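Local structure of tyrosinase (Burkholderia thailandensis, 5ZRD) at residues V88-W93 against T271-P276; N167-P172 against E306-G311; I280-G285 against Q438-M443; V505-R510 against S526-K531. The protein uses a pair of copper ions to hydroxylate monophenols to catechols and, as tyrosinases do, probably oxidises these further to quinones. All blocks are in the same frame, centred on the assembly; numbering follows the deposited sequence.

Contact 1. Residues V88-W93 against T271-P276; sequences VLFPTW and TPVESP
The ring of F90 lies under the side chain of E274, with E274 CG 3.7 Å from the ring centroid and 6° off its normal, a CH-pi contact over the middle of the face. The carboxylate continues across the same ring: its plane is tilted 27° from the ring plane, and E274 OE1 stands 3.8 Å from F90 CD1. An extended glutamate chain, with CG anti to the backbone N (chi1 -160°), is what lays CB, CG and the carboxylate one after another over the aromatic surface. At the ring's rim, close to its plane, V273 adds an apolar touch, its CG1 4.1 Å from F90 CE2. The contact lies near the N-terminal ends of helices 90-108 and 274-285; both belong to the helical core that holds the dicopper site of the tyrosinase family, the first supplying the copper ligand H94, the second H277 and H281. The rings of H94 and H277 both meet the F90 ring, that of H277 edge-to-face, and the F90 side chain lies about 4 Å, nearest atoms, from the bound oxygen atom. The buried carboxylate of E274 is held by backbone amides: OE2 accepts from T256 N and OE1 from G86 N, which fix its rotation and would be expected to stabilise its negative charge. Further out, the backbone orients the copper ligands themselves, since F90 O is hydrogen-bonded to H94 ND1 and E274 O to H277 ND1.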
loop_
_atom_site.group_PDB
_atom_site.type_symbol
_atom_site.label_atom_id
_atom_site.label_comp_id
_atom_site.label_asym_id
_atom_site.label_seq_id
_atom_site.Cartn_x
_atom_site.Cartn_y
_atom_site.Cartn_z
ATOM N N VAL A 88 26.667 -13.701 5.064
ATOM C CA VAL A 88 28.005 -13.806 5.707
ATOM C C VAL A 88 27.935 -13.540 7.220
ATOM O O VAL A 88 28.900 -13.792 7.937
ATOM C CB VAL A 88 29.020 -12.864 5.034
ATOM C CG1 VAL A 88 29.328 -13.328 3.619
ATOM C CG2 VAL A 88 28.535 -11.420 5.021
ATOM N N LEU A 89 26.825 -13.051 7.722
ATOM C CA LEU A 89 26.664 -12.875 9.164
ATOM C C LEU A 89 26.204 -14.179 9.831
ATOM O O LEU A 89 26.033 -14.198 11.033
ATOM C CB LEU A 89 25.647 -11.755 9.408
ATOM C CG LEU A 89 26.005 -10.415 8.762
ATOM C CD1 LEU A 89 25.034 -9.333 9.198
ATOM C CD2 LEU A 89 27.426 -10.013 9.103
ATOM N N PHE A 90 26.032 -15.274 9.099
ATOM C CA PHE A 90 25.512 -16.485 9.761
ATOM C C PHE A 90 26.405 -16.888 10.962
ATOM O O PHE A 90 25.919 -17.121 12.065
ATOM C CB PHE A 90 25.273 -17.616 8.750
ATOM C CG PHE A 90 25.128 -18.965 9.397
ATOM C CD1 PHE A 90 23.902 -19.406 9.845
ATOM C CD2 PHE A 90 26.225 -19.760 9.646
ATOM C CE1 PHE A 90 23.769 -20.630 10.487
ATOM C CE2 PHE A 90 26.100 -20.990 10.261
ATOM C CZ PHE A 90 24.867 -21.426 10.685
ATOM N N PRO A 91 27.696 -17.047 10.761
ATOM C CA PRO A 91 28.548 -17.565 11.842
ATOM C C PRO A 91 28.670 -16.628 13.055
ATOM O O PRO A 91 28.632 -17.081 14.197
ATOM C CB PRO A 91 29.930 -17.683 11.187
ATOM C CG PRO A 91 29.605 -17.942 9.740
ATOM C CD PRO A 91 28.418 -17.040 9.489
ATOM N N THR A 92 28.869 -15.346 12.772
ATOM C CA THR A 92 29.127 -14.368 13.793
ATOM C C THR A 92 27.840 -14.025 14.547
ATOM O O THR A 92 27.868 -13.721 15.714
ATOM C CB THR A 92 29.715 -13.096 13.170
ATOM O OG1 THR A 92 28.959 -12.668 12.033
ATOM C CG2 THR A 92 31.139 -13.318 12.752
ATOM N N TRP A 93 26.724 -13.997 13.842
ATOM C CA TRP A 93 25.466 -13.697 14.505
ATOM C C TRP A 93 25.177 -14.799 15.503
ATOM O O TRP A 93 24.806 -14.483 16.640
ATOM C CB TRP A 93 24.294 -13.513 13.542
ATOM C CG TRP A 93 23.062 -13.063 14.253
ATOM C CD1 TRP A 93 22.704 -11.772 14.514
ATOM C CD2 TRP A 93 22.067 -13.900 14.872
ATOM N NE1 TRP A 93 21.529 -11.749 15.214
ATOM C CE2 TRP A 93 21.129 -13.036 15.476
ATOM C CE3 TRP A 93 21.885 -15.281 14.988
ATOM C CZ2 TRP A 93 20.027 -13.503 16.178
ATOM C CZ3 TRP A 93 20.792 -15.745 15.683
ATOM C CH2 TRP A 93 19.874 -14.864 16.261
ATOM N N THR A 271 32.158 -26.453 0.899
ATOM C CA THR A 271 31.045 -26.646 1.788
ATOM C C THR A 271 31.127 -25.620 2.923
ATOM O O THR A 271 32.074 -25.654 3.683
ATOM C CB THR A 271 31.042 -28.044 2.414
ATOM O OG1 THR A 271 30.905 -28.966 1.340
ATOM C CG2 THR A 271 29.916 -28.227 3.413
ATOM N N PRO A 272 30.119 -24.758 3.046
ATOM C CA PRO A 272 30.011 -23.821 4.132
ATOM C C PRO A 272 29.606 -24.529 5.430
ATOM O O PRO A 272 28.940 -25.585 5.416
ATOM C CB PRO A 272 28.915 -22.842 3.706
ATOM C CG PRO A 272 28.003 -23.673 2.814
ATOM C CD PRO A 272 28.867 -24.791 2.284
ATOM N N VAL A 273 29.995 -23.950 6.554
ATOM C CA VAL A 273 29.613 -24.550 7.816
ATOM C C VAL A 273 28.083 -24.575 7.937
ATOM O O VAL A 273 27.539 -25.418 8.633
ATOM C CB VAL A 273 30.238 -23.841 9.032
ATOM C CG1 VAL A 273 29.769 -22.408 9.198
ATOM C CG2 VAL A 273 29.956 -24.642 10.293
ATOM N N GLU A 274 27.405 -23.643 7.263
ATOM C CA GLU A 274 25.953 -23.535 7.306
ATOM C C GLU A 274 25.262 -24.820 6.801
ATOM O O GLU A 274 24.125 -25.072 7.180
ATOM C CB GLU A 274 25.451 -22.342 6.491
ATOM C CG GLU A 274 24.055 -21.916 6.879
ATOM C CD GLU A 274 23.508 -20.700 6.144
ATOM O OE1 GLU A 274 22.368 -20.217 6.520
ATOM O OE2 GLU A 274 24.163 -20.277 5.150
ATOM N N SER A 275 25.935 -25.570 5.940
ATOM C CA SER A 275 25.349 -26.718 5.243
ATOM C C SER A 275 25.110 -27.888 6.209
ATOM O O SER A 275 23.989 -28.295 6.413
ATOM C CB SER A 275 26.196 -27.086 4.035
ATOM O OG SER A 275 25.548 -28.048 3.211
ATOM N N PRO A 276 26.169 -28.435 6.801
ATOM C CA PRO A 276 25.995 -29.494 7.769
ATOM C C PRO A 276 25.123 -29.069 8.950
ATOM O O PRO A 276 24.370 -29.900 9.509
ATOM C CB PRO A 276 27.413 -29.839 8.255
ATOM C CG PRO A 276 28.250 -28.684 7.766
ATOM C CD PRO A 276 27.575 -28.309 6.470
#

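Contact 2. Residues N167-P172 against E306-G311; sequences NIYEKP and ENNTAG
Y169 and N308 meet at a slant, the ring and amide planes 34° apart, and the end of the asparagine side chain comes to the CD1-CE1 side of the ring without a hydrogen bond between them. The Y169 ring swings beside its own backbone N (chi1 -60°), which carries it from the turn toward the 306-311 loop; its OH goes on to V472 N and to a glycerol, probably from the crystallisation liquor. K171 and T309 form the second pair, their side chains passing obliquely with K171 NZ 3.7 Å from T309 OG1. One water joins them: it donates to T309 OG1 at 2.8 Å and accepts a weak bond from K171 NZ at 3.3 Å. The segments are two loops of the tyrosinase central domain, and N167 to E170 make a type I beta turn closed by E170 N to N167 O at 2.9 Å. On the other loop, N307 touches the bound oxygen atom of the copper site. D303 OD2 takes both a salt bridge from K171 NZ and a hydrogen bond with T309 OG1, while G184 O is a further acceptor for the lysine. N167 pairs with an antiparallel strand of the second subunit, carrying the sheet across that interface.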
loop_
_atom_site.group_PDB
_atom_site.type_symbol
_atom_site.label_atom_id
_atom_site.label_comp_id
_atom_site.label_asym_id
_atom_site.label_seq_id
_atom_site.Cartn_x
_atom_site.Cartn_y
_atom_site.Cartn_z
ATOM N N ASN A 167 -2.815 -18.434 12.137
ATOM C CA ASN A 167 -1.961 -18.914 11.041
ATOM C C ASN A 167 -0.884 -19.859 11.591
ATOM O O ASN A 167 -0.773 -20.041 12.810
ATOM C CB ASN A 167 -1.391 -17.718 10.274
ATOM C CG ASN A 167 -0.477 -16.939 11.176
ATOM O OD1 ASN A 167 0.314 -17.562 11.849
ATOM N ND2 ASN A 167 -0.635 -15.634 11.274
ATOM N N ILE A 168 -0.067 -20.418 10.695
ATOM C CA ILE A 168 0.791 -21.528 11.071
ATOM C C ILE A 168 2.010 -20.995 11.826
ATOM O O ILE A 168 2.742 -21.789 12.457
ATOM C CB ILE A 168 1.178 -22.422 9.873
ATOM C CG1 ILE A 168 1.902 -21.655 8.769
ATOM C CG2 ILE A 168 -0.038 -23.166 9.320
ATOM C CD1 ILE A 168 2.390 -22.523 7.666
ATOM N N TYR A 169 2.204 -19.675 11.838
ATOM C CA TYR A 169 3.187 -19.113 12.755
ATOM C C TYR A 169 2.769 -19.332 14.211
ATOM O O TYR A 169 3.630 -19.385 15.077
ATOM C CB TYR A 169 3.373 -17.607 12.585
ATOM C CG TYR A 169 3.837 -17.142 11.239
ATOM C CD1 TYR A 169 4.485 -17.996 10.359
ATOM C CD2 TYR A 169 3.656 -15.822 10.851
ATOM C CE1 TYR A 169 4.906 -17.561 9.108
ATOM C CE2 TYR A 169 4.074 -15.372 9.606
ATOM C CZ TYR A 169 4.716 -16.243 8.734
ATOM O OH TYR A 169 5.119 -15.836 7.493
ATOM N N GLU A 170 1.460 -19.428 14.477
ATOM C CA GLU A 170 0.917 -19.218 15.841
ATOM C C GLU A 170 0.939 -20.519 16.617
ATOM O O GLU A 170 0.718 -21.607 16.033
ATOM C CB GLU A 170 -0.489 -18.620 15.766
ATOM C CG GLU A 170 -0.474 -17.237 15.134
ATOM C CD GLU A 170 -1.766 -16.483 15.281
ATOM O OE1 GLU A 170 -1.720 -15.254 15.455
ATOM O OE2 GLU A 170 -2.796 -17.145 15.190
ATOM N N LYS A 171 1.225 -20.373 17.916
ATOM C CA LYS A 171 1.315 -21.486 18.822
ATOM C C LYS A 171 0.817 -21.046 20.194
ATOM O O LYS A 171 1.265 -20.009 20.707
ATOM C CB LYS A 171 2.758 -22.005 18.817
ATOM C CG LYS A 171 2.998 -23.103 17.796
ATOM C CD LYS A 171 4.351 -23.180 17.152
ATOM C CE LYS A 171 5.097 -24.434 17.516
ATOM N NZ LYS A 171 5.673 -25.148 16.349
ATOM N N PRO A 172 -0.109 -21.832 20.798
ATOM C CA PRO A 172 -0.746 -21.378 22.032
ATOM C C PRO A 172 0.163 -21.412 23.265
ATOM O O PRO A 172 1.168 -22.158 23.300
ATOM C CB PRO A 172 -1.852 -22.414 22.293
ATOM C CG PRO A 172 -1.265 -23.706 21.765
ATOM C CD PRO A 172 -0.544 -23.227 20.518
ATOM N N GLU A 306 12.601 -25.778 10.939
ATOM C CA GLU A 306 12.436 -24.537 10.228
ATOM C C GLU A 306 12.918 -23.408 11.165
ATOM O O GLU A 306 13.081 -23.599 12.388
ATOM C CB GLU A 306 10.969 -24.275 9.865
ATOM C CG GLU A 306 10.480 -24.977 8.595
ATOM C CD GLU A 306 10.242 -26.489 8.626
ATOM O OE1 GLU A 306 10.143 -27.071 9.714
ATOM O OE2 GLU A 306 10.154 -27.080 7.529
ATOM N N ASN A 307 13.169 -22.226 10.621
ATOM C CA ASN A 307 13.798 -21.212 11.414
ATOM C C ASN A 307 12.758 -20.556 12.346
ATOM O O ASN A 307 13.121 -19.867 13.294
ATOM C CB ASN A 307 14.524 -20.220 10.520
ATOM C CG ASN A 307 15.885 -20.712 10.077
ATOM O OD1 ASN A 307 16.299 -20.438 8.951
ATOM N ND2 ASN A 307 16.578 -21.442 10.936
ATOM N N ASN A 308 11.467 -20.791 12.116
ATOM C CA ASN A 308 10.399 -20.021 12.796
ATOM C C ASN A 308 10.505 -20.127 14.323
ATOM O O ASN A 308 10.555 -19.116 15.009
ATOM C CB ASN A 308 9.026 -20.497 12.343
ATOM C CG ASN A 308 8.750 -20.127 10.914
ATOM O OD1 ASN A 308 7.956 -19.221 10.622
ATOM N ND2 ASN A 308 9.473 -20.775 10.035
ATOM N N THR A 309 10.584 -21.350 14.844
ATOM C CA THR A 309 10.559 -21.576 16.288
ATOM C C THR A 309 11.672 -22.527 16.735
ATOM O O THR A 309 11.694 -22.969 17.875
ATOM C CB THR A 309 9.199 -22.156 16.714
ATOM O OG1 THR A 309 8.888 -23.372 16.015
ATOM C CG2 THR A 309 8.083 -21.171 16.462
ATOM N N ALA A 310 12.645 -22.810 15.893
ATOM C CA ALA A 310 13.775 -23.672 16.314
ATOM C C ALA A 310 14.446 -23.135 17.578
ATOM O O ALA A 310 14.956 -23.889 18.393
ATOM C CB ALA A 310 14.784 -23.741 15.210
ATOM N N GLY A 311 14.505 -21.821 17.714
ATOM C CA GLY A 311 15.181 -21.236 18.890
ATOM C C GLY A 311 14.470 -21.554 20.203
ATOM O O GLY A 311 15.059 -21.353 21.253
HETATM O O HOH W 1 7.276 -23.805 13.793
#

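Contact 3. Residues I280-G285 against Q438-M443; sequences IHLAVG and QGSFIM. With CU (copper (II) ion), chain K.
Helix 274-285 supplies two of the three histidines of one copper in the dicopper centre, and the contact joins the C-terminal part of that helix to the start of strand 441-450 in the mixed beta sheet. Across it L282 does the touching, spreading its two methyls over the chain at S440-I442. L282 CD1 meets I442 CG1 at 3.5 Å, the two side chains lying alongside and pointing opposite ways, and also lies 4.0 Å from F441 O. The other branch, L282 CD2, rests on S440 CB at 3.6 Å. L282 CG sits beside the backbone N, anti to the carbonyl carbon (chi1 -62°), and from there the fork opens onto the strand. F287 packs on both L282 and I442, and S465 of strand 456-466 also touches the leucine.

H281, the preceding residue, directs its imidazole to the metal: H281 NE2 binds the copper at 2.0 Å, and H277 and H320 complete the protein ligands. The other ring nitrogen, H281 ND1, is hydrogen-bonded to M304 O, a second-shell partner that fixes the rotation of the ring. S440 has its own polar links, with OG bonded to G305 O and S468 N, so the serine presents its CB to L282 while its hydroxyl is occupied by the neighbouring loops. No hydrogen bond crosses between the two segments: the helix and the strand meet mainly through carbon-to-carbon packing, whereas the copper ligand beside them is set by metal coordination and a backbone carbonyl.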
loop_
_atom_site.group_PDB
_atom_site.type_symbol
_atom_site.label_atom_id
_atom_site.label_comp_id
_atom_site.label_asym_id
_atom_site.label_seq_id
_atom_site.Cartn_x
_atom_site.Cartn_y
_atom_site.Cartn_z
ATOM N N ILE A 280 21.523 -30.864 10.558
ATOM C CA ILE A 280 21.272 -31.279 11.914
ATOM C C ILE A 280 19.890 -30.745 12.289
ATOM O O ILE A 280 19.129 -31.418 12.927
ATOM C CB ILE A 280 22.397 -30.826 12.884
ATOM C CG1 ILE A 280 23.715 -31.588 12.692
ATOM C CG2 ILE A 280 21.964 -30.907 14.330
ATOM C CD1 ILE A 280 23.624 -33.111 12.838
ATOM N N HIS A 281 19.592 -29.516 11.922
ATOM C CA HIS A 281 18.274 -28.995 12.085
ATOM C C HIS A 281 17.237 -29.923 11.434
ATOM O O HIS A 281 16.212 -30.147 12.001
ATOM C CB HIS A 281 18.183 -27.614 11.432
ATOM C CG HIS A 281 18.605 -26.484 12.308
ATOM N ND1 HIS A 281 17.690 -25.715 12.997
ATOM C CD2 HIS A 281 19.824 -25.947 12.543
ATOM C CE1 HIS A 281 18.331 -24.740 13.611
ATOM N NE2 HIS A 281 19.656 -24.889 13.397
ATOM N N LEU A 282 17.449 -30.385 10.203
ATOM C CA LEU A 282 16.407 -31.149 9.564
ATOM C C LEU A 282 16.284 -32.536 10.217
ATOM O O LEU A 282 15.199 -33.062 10.347
ATOM C CB LEU A 282 16.675 -31.268 8.062
ATOM C CG LEU A 282 16.696 -29.970 7.264
ATOM C CD1 LEU A 282 16.378 -30.226 5.799
ATOM C CD2 LEU A 282 15.753 -28.916 7.818
ATOM N N ALA A 283 17.387 -33.153 10.592
ATOM C CA ALA A 283 17.344 -34.477 11.209
ATOM C C ALA A 283 16.589 -34.412 12.545
ATOM O O ALA A 283 15.613 -35.145 12.792
ATOM C CB ALA A 283 18.744 -34.987 11.403
ATOM N N VAL A 284 17.030 -33.511 13.412
ATOM C CA VAL A 284 16.408 -33.320 14.705
ATOM C C VAL A 284 14.980 -32.785 14.547
ATOM O O VAL A 284 14.112 -33.078 15.368
ATOM C CB VAL A 284 17.261 -32.373 15.552
ATOM C CG1 VAL A 284 16.495 -31.916 16.780
ATOM C CG2 VAL A 284 18.580 -33.019 15.942
ATOM N N GLY A 285 14.720 -31.983 13.522
ATOM C CA GLY A 285 13.430 -31.247 13.387
ATOM C C GLY A 285 12.412 -31.884 12.430
ATOM O O GLY A 285 11.398 -31.228 12.115
ATOM N N GLN A 438 6.734 -24.158 0.897
ATOM C CA GLN A 438 6.355 -24.031 2.271
ATOM C C GLN A 438 7.334 -24.882 3.100
ATOM O O GLN A 438 7.342 -26.117 2.987
ATOM C CB GLN A 438 4.886 -24.500 2.326
ATOM C CG GLN A 438 4.046 -24.113 3.544
ATOM C CD GLN A 438 4.072 -22.651 3.908
ATOM O OE1 GLN A 438 5.070 -22.153 4.434
ATOM N NE2 GLN A 438 2.972 -21.961 3.663
ATOM N N GLY A 439 8.212 -24.266 3.889
ATOM C CA GLY A 439 9.042 -25.027 4.819
ATOM C C GLY A 439 10.345 -25.566 4.221
ATOM O O GLY A 439 10.630 -25.413 3.041
ATOM N N SER A 440 11.108 -26.267 5.052
ATOM C CA SER A 440 12.432 -26.793 4.696
ATOM C C SER A 440 12.287 -27.965 3.725
ATOM O O SER A 440 11.184 -28.525 3.610
ATOM C CB SER A 440 13.187 -27.218 5.939
ATOM O OG SER A 440 13.346 -26.127 6.847
ATOM N N PHE A 441 13.375 -28.308 3.017
ATOM C CA PHE A 441 13.359 -29.427 2.057
ATOM C C PHE A 441 14.775 -29.932 1.770
ATOM O O PHE A 441 15.766 -29.261 2.013
ATOM C CB PHE A 441 12.591 -29.089 0.774
ATOM C CG PHE A 441 13.161 -28.034 -0.125
ATOM C CD1 PHE A 441 12.898 -26.697 0.094
ATOM C CD2 PHE A 441 13.908 -28.371 -1.234
ATOM C CE1 PHE A 441 13.428 -25.714 -0.737
ATOM C CE2 PHE A 441 14.438 -27.394 -2.069
ATOM C CZ PHE A 441 14.184 -26.066 -1.830
ATOM N N ILE A 442 14.832 -31.183 1.311
ATOM C CA ILE A 442 16.070 -31.851 1.003
ATOM C C ILE A 442 16.043 -32.258 -0.469
ATOM O O ILE A 442 15.006 -32.664 -0.968
ATOM C CB ILE A 442 16.294 -33.080 1.889
ATOM C CG1 ILE A 442 16.140 -32.754 3.380
ATOM C CG2 ILE A 442 17.651 -33.691 1.560
ATOM C CD1 ILE A 442 16.026 -33.978 4.261
ATOM N N MET A 443 17.189 -32.069 -1.140
ATOM C CA MET A 443 17.438 -32.572 -2.478
ATOM C C MET A 443 18.444 -33.718 -2.338
ATOM O O MET A 443 19.455 -33.540 -1.671
ATOM C CB MET A 443 18.013 -31.488 -3.392
ATOM C CG MET A 443 17.081 -30.358 -3.610
ATOM S SD MET A 443 17.789 -29.001 -4.582
ATOM C CE MET A 443 18.259 -29.895 -6.062
HETATM CU CU CU K . 20.845 -23.285 13.480
#

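Contact 4. Residues V505-R510 against S526-K531; sequences VEFIHR and SALQPK
With V505 CG1 beside the backbone N (chi1 -66°), CG2 of the same valine falls between the backbone N and the carbonyl carbon and meets P530, V505 CG2 to P530 CG being 3.7 Å. Two residues along, F507 turns its ring beside its own backbone N (chi1 -70°). The contact lies at the surface, where strand 502-509 of the four-stranded mixed sheet is met by the loop that leads into strand 531-534. V505 and F507, alternate residues of the strand, both point their CB toward this loop, and L528 and P530, likewise two apart, point theirs back toward the strand, which sets up two side-chain pairs one after the other. In the first, valine and proline lie side by side with opposed directions; in the second, the phenylalanine and leucine side chains are nearly perpendicular.

V429 of strand 426-430 packs on both V505 and P530, bringing a third chain segment to this pair. K531, where the last strand begins, is joined by backbone hydrogen bonding to T430 of the same neighbour, which places the proline just before it. Within the sheet, strand 502-509 is bonded to its neighbour 441-450 through the backbones of E506 and K444, and the F507 ring touches M443. No hydrogen bond spans the two segments. S526 to L528 are poorly ordered, so the leucine position is less certain than that of the proline. One methyl, L528 CD2, approaches the F507 ring obliquely, 4.0 Å from CE1 and 4.1 Å from CZ.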
loop_
_atom_site.group_PDB
_atom_site.type_symbol
_atom_site.label_atom_id
_atom_site.label_comp_id
_atom_site.label_asym_id
_atom_site.label_seq_id
_atom_site.Cartn_x
_atom_site.Cartn_y
_atom_site.Cartn_z
ATOM N N VAL A 505 16.787 -36.133 -9.145
ATOM C CA VAL A 505 16.819 -35.632 -7.783
ATOM C C VAL A 505 15.514 -36.055 -7.104
ATOM O O VAL A 505 14.481 -35.903 -7.666
ATOM C CB VAL A 505 16.974 -34.100 -7.726
ATOM C CG1 VAL A 505 18.311 -33.641 -8.254
ATOM C CG2 VAL A 505 15.849 -33.394 -8.460
ATOM N N GLU A 506 15.611 -36.556 -5.895
ATOM C CA GLU A 506 14.485 -36.834 -5.010
ATOM C C GLU A 506 14.355 -35.618 -4.083
ATOM O O GLU A 506 15.321 -35.258 -3.399
ATOM C CB GLU A 506 14.775 -38.133 -4.240
ATOM C CG GLU A 506 13.855 -38.444 -3.064
ATOM C CD GLU A 506 14.343 -39.492 -2.058
ATOM O OE1 GLU A 506 15.526 -39.921 -2.160
ATOM O OE2 GLU A 506 13.544 -39.865 -1.145
ATOM N N PHE A 507 13.199 -34.955 -4.106
ATOM C CA PHE A 507 12.875 -33.937 -3.112
ATOM C C PHE A 507 12.181 -34.565 -1.904
ATOM O O PHE A 507 11.283 -35.401 -2.047
ATOM C CB PHE A 507 11.971 -32.865 -3.701
ATOM C CG PHE A 507 12.667 -31.996 -4.701
ATOM C CD1 PHE A 507 12.681 -32.337 -6.036
ATOM C CD2 PHE A 507 13.327 -30.848 -4.294
ATOM C CE1 PHE A 507 13.332 -31.525 -6.952
ATOM C CE2 PHE A 507 13.972 -30.034 -5.213
ATOM C CZ PHE A 507 13.971 -30.374 -6.541
ATOM N N ILE A 508 12.620 -34.184 -0.716
ATOM C CA ILE A 508 11.894 -34.527 0.479
ATOM C C ILE A 508 11.429 -33.212 1.110
ATOM O O ILE A 508 12.268 -32.389 1.490
ATOM C CB ILE A 508 12.768 -35.357 1.435
ATOM C CG1 ILE A 508 13.335 -36.610 0.754
ATOM C CG2 ILE A 508 11.995 -35.700 2.699
ATOM C CD1 ILE A 508 14.394 -37.322 1.581
ATOM N N HIS A 509 10.119 -33.023 1.216
ATOM C CA HIS A 509 9.602 -31.713 1.531
ATOM C C HIS A 509 8.440 -31.815 2.525
ATOM O O HIS A 509 7.968 -32.896 2.846
ATOM C CB HIS A 509 9.211 -31.004 0.247
ATOM C CG HIS A 509 8.224 -31.777 -0.533
ATOM N ND1 HIS A 509 6.873 -31.574 -0.386
ATOM C CD2 HIS A 509 8.379 -32.787 -1.416
ATOM C CE1 HIS A 509 6.226 -32.406 -1.184
ATOM N NE2 HIS A 509 7.129 -33.171 -1.824
ATOM N N ARG A 510 8.009 -30.673 3.029
ATOM C CA ARG A 510 6.896 -30.642 3.990
ATOM C C ARG A 510 5.539 -30.831 3.286
ATOM O O ARG A 510 4.544 -31.211 3.919
ATOM C CB ARG A 510 6.919 -29.317 4.740
ATOM C CG ARG A 510 8.213 -29.046 5.496
ATOM C CD ARG A 510 8.431 -30.067 6.570
ATOM N NE ARG A 510 9.241 -29.608 7.696
ATOM C CZ ARG A 510 9.508 -30.368 8.739
ATOM N NH1 ARG A 510 9.210 -31.659 8.685
ATOM N NH2 ARG A 510 10.042 -29.845 9.829
ATOM N N SER A 526 6.290 -33.279 -9.187
ATOM C CA SER A 526 6.395 -34.298 -10.269
ATOM C C SER A 526 6.326 -33.659 -11.669
ATOM O O SER A 526 6.702 -34.312 -12.646
ATOM C CB SER A 526 5.324 -35.356 -10.130
ATOM O OG SER A 526 5.657 -36.296 -9.123
ATOM N N ALA A 527 5.802 -32.426 -11.771
ATOM C CA ALA A 527 5.831 -31.617 -13.015
ATOM C C ALA A 527 6.880 -30.499 -12.880
ATOM O O ALA A 527 6.569 -29.313 -13.041
ATOM C CB ALA A 527 4.454 -31.060 -13.311
ATOM N N LEU A 528 8.114 -30.910 -12.565
ATOM C CA LEU A 528 9.313 -30.047 -12.462
ATOM C C LEU A 528 10.496 -30.841 -13.034
ATOM O O LEU A 528 10.944 -31.809 -12.414
ATOM C CB LEU A 528 9.522 -29.650 -10.991
ATOM C CG LEU A 528 10.944 -29.287 -10.543
ATOM C CD1 LEU A 528 11.492 -28.077 -11.294
ATOM C CD2 LEU A 528 10.982 -29.035 -9.043
ATOM N N GLN A 529 10.949 -30.474 -14.234
ATOM C CA GLN A 529 12.059 -31.178 -14.911
ATOM C C GLN A 529 13.361 -30.422 -14.607
ATOM O O GLN A 529 13.592 -29.321 -15.120
ATOM C CB GLN A 529 11.809 -31.311 -16.423
ATOM C CG GLN A 529 10.625 -32.208 -16.798
ATOM C CD GLN A 529 10.959 -33.658 -17.081
ATOM O OE1 GLN A 529 11.815 -34.277 -16.447
ATOM N NE2 GLN A 529 10.245 -34.235 -18.034
ATOM N N PRO A 530 14.212 -30.992 -13.745
ATOM C CA PRO A 530 15.470 -30.311 -13.480
ATOM C C PRO A 530 16.394 -30.436 -14.697
ATOM O O PRO A 530 16.300 -31.402 -15.445
ATOM C CB PRO A 530 16.080 -31.013 -12.257
ATOM C CG PRO A 530 14.944 -31.843 -11.710
ATOM C CD PRO A 530 14.169 -32.222 -12.952
ATOM N N LYS A 531 17.233 -29.442 -14.900
ATOM C CA LYS A 531 18.339 -29.540 -15.839
ATOM C C LYS A 531 19.554 -30.064 -15.077
ATOM O O LYS A 531 19.801 -29.687 -13.940
ATOM C CB LYS A 531 18.686 -28.188 -16.469
ATOM C CG LYS A 531 17.627 -27.606 -17.398
ATOM C CD LYS A 531 16.455 -26.909 -16.697
ATOM C CE LYS A 531 15.477 -26.246 -17.652
ATOM N NZ LYS A 531 14.950 -27.206 -18.652
#

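Contacts 1, 2 and 3 are buried, whereas contact 4 lies at the surface, away from the copper site. Contacts 1 and 3 draw on opposite ends of helix 274-285, the first pairing an aromatic ring with a carboxylate, the second relying on aliphatic groups. Contact 2 is the most polar, with a bridging water. Contacts 3 and 4 share the beta sheet through neighbouring strands 441-450 and 502-509, where I442 N is probably hydrogen-bonded to I508 O at 2.8 Å. E306 ties three of them together: its OE2 forms a salt bridge with R510 NE at 2.7 Å and probably a hydrogen bond with S440 N. Contact 4 has apolar contacts alone between its segments.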